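Local coordinates for protein putative surface-anchored fimbrial subunit (Corynebacterium diphtheriae, PDB 3HR6) that is the major shaft pilin SpaA, built of tandem Ig-like modules that probably assemble end on into the surface pili of the diphtheria bacterium, at residues Asp74-Val79 / Leu98-Gln103. Residues are numbered along the deposited sequence; the frame is centred on the assembly and turned at random.
Sequences DKVTKV and LYLVVQ
The CA atoms of Val76 and Leu100 are the nearest across the two segments, 8.0 Å apart, and the chain directions there are steeply inclined to one another. The two backbones share no hydrogen bond. Strand 38-44 pairs antiparallel with both: backbone hydrogen bonds tie Thr77 to Arg43, Val79 to Leu41 and Leu98 to Val44. The contact links two strands that share a partner in a mixed sheet of the N-terminal pilin domain.

Two apolar touches make up the interface. Val76 and Leu100 point at each other and meet methyl to methyl, CG1 of Val76 lying a loose 4.4 Å from CD2 of Leu100. Leu66 and Leu63 of the short helix 63-66 pack on Val76 and Leu100 respectively. At the other touch, Val79 CG2 reaches the Tyr99 ring at its edge, in the ring plane, 4.0 Å from CE1; the two side chains cross at about a right angle. With CG1 of Val79 anti to the backbone N (chi1 178°), CG2 is the branch left beside that nitrogen, and it does the touching. The phenol is anchored beyond the contact, its OH hydrogen-bonded to Thr95 O and to Arg43 NH2.

The segments bury 109 Å², and both touches are carbon to carbon, so the contact rests on dispersion and the hydrophobic effect; the strand positions are probably set mainly by hydrogen bonds to neighbouring strands, 38-44 among them.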
ATOM      1  N   ASP A  74     -20.302  29.179  -4.183  1.00 20.83           N
ATOM      2  CA  ASP A  74     -20.712  30.199  -3.213  1.00 21.16           C
ATOM      3  C   ASP A  74     -22.217  30.213  -2.964  1.00 20.89           C
ATOM      4  O   ASP A  74     -22.719  31.026  -2.181  1.00 21.10           O
ATOM      5  CB  ASP A  74     -20.222  31.597  -3.637  1.00 20.97           C
ATOM      6  CG  ASP A  74     -20.640  31.986  -5.058  1.00 22.53           C
ATOM      7  OD1 ASP A  74     -21.485  31.319  -5.690  1.00 23.86           O
ATOM      8  OD2 ASP A  74     -20.113  33.008  -5.557  1.00 22.28           O
ATOM      9  N   LYS A  75     -22.926  29.315  -3.641  1.00 20.75           N
ATOM     10  CA  LYS A  75     -24.363  29.186  -3.510  1.00 20.12           C
ATOM     11  C   LYS A  75     -24.803  28.408  -2.255  1.00 19.42           C
ATOM     12  O   LYS A  75     -25.998  28.341  -1.962  1.00 19.38           O
ATOM     13  CB  LYS A  75     -24.916  28.517  -4.768  1.00 20.65           C
ATOM     14  CG  LYS A  75     -24.507  29.220  -6.053  1.00 22.38           C
ATOM     15  CD  LYS A  75     -25.604  29.193  -7.115  1.00 25.15           C
ATOM     16  CE  LYS A  75     -25.423  30.334  -8.106  1.00 26.85           C
ATOM     17  NZ  LYS A  75     -26.276  30.188  -9.321  1.00 28.47           N
ATOM     18  N   VAL A  76     -23.855  27.817  -1.533  1.00 18.67           N
ATOM     19  CA  VAL A  76     -24.151  27.078  -0.303  1.00 17.86           C
ATOM     20  C   VAL A  76     -23.258  27.574   0.848  1.00 17.81           C
ATOM     21  O   VAL A  76     -22.196  28.153   0.611  1.00 17.70           O
ATOM     22  CB  VAL A  76     -23.970  25.549  -0.507  1.00 17.62           C
ATOM     23  CG1 VAL A  76     -24.801  25.072  -1.704  1.00 16.23           C
ATOM     24  CG2 VAL A  76     -22.502  25.198  -0.709  1.00 16.17           C
ATOM     25  N   THR A  77     -23.698  27.315   2.080  1.00 17.65           N
ATOM     26  CA  THR A  77     -22.934  27.583   3.300  1.00 17.67           C
ATOM     27  C   THR A  77     -22.794  26.303   4.124  1.00 17.75           C
ATOM     28  O   THR A  77     -23.804  25.667   4.451  1.00 17.76           O
ATOM     29  CB  THR A  77     -23.660  28.638   4.166  1.00 18.36           C
ATOM     30  OG1 THR A  77     -24.029  29.762   3.354  1.00 18.30           O
ATOM     31  CG2 THR A  77     -22.790  29.095   5.328  1.00 18.52           C
ATOM     32  N   LYS A  78     -21.553  25.938   4.458  1.00 17.27           N
ATOM     33  CA  LYS A  78     -21.260  24.747   5.275  1.00 17.09           C
ATOM     34  C   LYS A  78     -21.883  24.883   6.662  1.00 17.11           C
ATOM     35  O   LYS A  78     -21.851  25.965   7.252  1.00 16.05           O
ATOM     36  CB  LYS A  78     -19.743  24.488   5.395  1.00 17.73           C
ATOM     37  CG  LYS A  78     -19.393  23.255   6.245  1.00 18.03           C
ATOM     38  CD  LYS A  78     -17.915  22.902   6.258  1.00 20.87           C
ATOM     39  CE  LYS A  78     -17.599  22.078   7.514  1.00 22.67           C
ATOM     40  NZ  LYS A  78     -16.246  21.464   7.585  1.00 23.98           N
ATOM     41  N   VAL A  79     -22.483  23.790   7.145  1.00 16.54           N
ATOM     42  CA  VAL A  79     -23.054  23.721   8.483  1.00 16.52           C
ATOM     43  C   VAL A  79     -22.158  22.899   9.390  1.00 16.45           C
ATOM     44  O   VAL A  79     -21.764  23.344  10.463  1.00 17.31           O
ATOM     45  CB  VAL A  79     -24.445  23.052   8.492  1.00 16.42           C
ATOM     46  CG1 VAL A  79     -24.944  22.965   9.916  1.00 16.38           C
ATOM     47  CG2 VAL A  79     -25.448  23.803   7.610  1.00 16.72           C
ATOM     48  N   LEU A  98     -33.419  24.371   2.645  1.00 12.62           N
ATOM     49  CA  LEU A  98     -32.971  23.359   1.683  1.00 12.93           C
ATOM     50  C   LEU A  98     -31.515  23.049   1.988  1.00 12.21           C
ATOM     51  O   LEU A  98     -30.693  23.967   2.131  1.00 11.92           O
ATOM     52  CB  LEU A  98     -33.108  23.850   0.228  1.00 13.35           C
ATOM     53  CG  LEU A  98     -32.796  22.842  -0.902  1.00 14.03           C
ATOM     54  CD1 LEU A  98     -33.745  21.661  -0.865  1.00 13.01           C
ATOM     55  CD2 LEU A  98     -32.846  23.518  -2.290  1.00 15.14           C
ATOM     56  N   TYR A  99     -31.192  21.761   2.123  1.00 11.75           N
ATOM     57  CA  TYR A  99     -29.828  21.357   2.426  1.00 11.84           C
ATOM     58  C   TYR A  99     -29.189  20.548   1.319  1.00 11.29           C
ATOM     59  O   TYR A  99     -29.856  19.963   0.476  1.00 11.93           O
ATOM     60  CB  TYR A  99     -29.764  20.583   3.747  1.00 11.39           C
ATOM     61  CG  TYR A  99     -30.033  21.476   4.945  1.00 11.38           C
ATOM     62  CD1 TYR A  99     -29.002  22.158   5.572  1.00 11.03           C
ATOM     63  CD2 TYR A  99     -31.334  21.646   5.444  1.00 11.22           C
ATOM     64  CE1 TYR A  99     -29.239  22.983   6.657  1.00 11.63           C
ATOM     65  CE2 TYR A  99     -31.576  22.476   6.549  1.00 11.48           C
ATOM     66  CZ  TYR A  99     -30.524  23.128   7.150  1.00 11.14           C
ATOM     67  OH  TYR A  99     -30.725  23.980   8.231  1.00 15.31           O
ATOM     68  N   LEU A 100     -27.872  20.534   1.321  1.00 11.52           N
ATOM     69  CA  LEU A 100     -27.111  19.724   0.397  1.00 11.56           C
ATOM     70  C   LEU A 100     -26.169  18.850   1.220  1.00 11.73           C
ATOM     71  O   LEU A 100     -25.423  19.345   2.075  1.00 11.11           O
ATOM     72  CB  LEU A 100     -26.353  20.614  -0.604  1.00 11.99           C
ATOM     73  CG  LEU A 100     -25.475  19.848  -1.590  1.00 11.15           C
ATOM     74  CD1 LEU A 100     -26.297  19.353  -2.751  1.00 12.02           C
ATOM     75  CD2 LEU A 100     -24.296  20.750  -2.064  1.00 14.77           C
ATOM     76  N   VAL A 101     -26.268  17.534   1.008  1.00 11.56           N
ATOM     77  CA  VAL A 101     -25.461  16.564   1.722  1.00 11.32           C
ATOM     78  C   VAL A 101     -24.357  16.088   0.787  1.00 10.51           C
ATOM     79  O   VAL A 101     -24.637  15.576  -0.305  1.00 11.57           O
ATOM     80  CB  VAL A 101     -26.320  15.348   2.206  1.00 10.89           C
ATOM     81  CG1 VAL A 101     -25.437  14.215   2.727  1.00 12.11           C
ATOM     82  CG2 VAL A 101     -27.339  15.794   3.262  1.00 10.86           C
ATOM     83  N   VAL A 102     -23.116  16.241   1.215  1.00 10.28           N
ATOM     84  CA  VAL A 102     -21.964  15.873   0.386  1.00 11.01           C
ATOM     85  C   VAL A 102     -21.165  14.791   1.092  1.00 10.72           C
ATOM     86  O   VAL A 102     -20.554  15.040   2.116  1.00 12.11           O
ATOM     87  CB  VAL A 102     -21.048  17.082   0.075  1.00 11.03           C
ATOM     88  CG1 VAL A 102     -19.815  16.644  -0.741  1.00 12.45           C
ATOM     89  CG2 VAL A 102     -21.818  18.150  -0.685  1.00 10.72           C
ATOM     90  N   GLN A 103     -21.144  13.582   0.556  1.00 11.35           N
ATOM     91  CA  GLN A 103     -20.196  12.593   1.068  1.00 11.37           C
ATOM     92  C   GLN A 103     -18.777  12.994   0.677  1.00 12.39           C
ATOM     93  O   GLN A 103     -18.532  13.409  -0.451  1.00 13.04           O
ATOM     94  CB  GLN A 103     -20.446  11.179   0.559  1.00 11.53           C
ATOM     95  CG  GLN A 103     -19.617  10.177   1.357  1.00 12.55           C
ATOM     96  CD  GLN A 103     -19.950   8.717   1.096  1.00 13.11           C
ATOM     97  OE1 GLN A 103     -20.835   8.375   0.290  1.00 14.53           O
ATOM     98  NE2 GLN A 103     -19.241   7.829   1.802  1.00 13.04           N
TER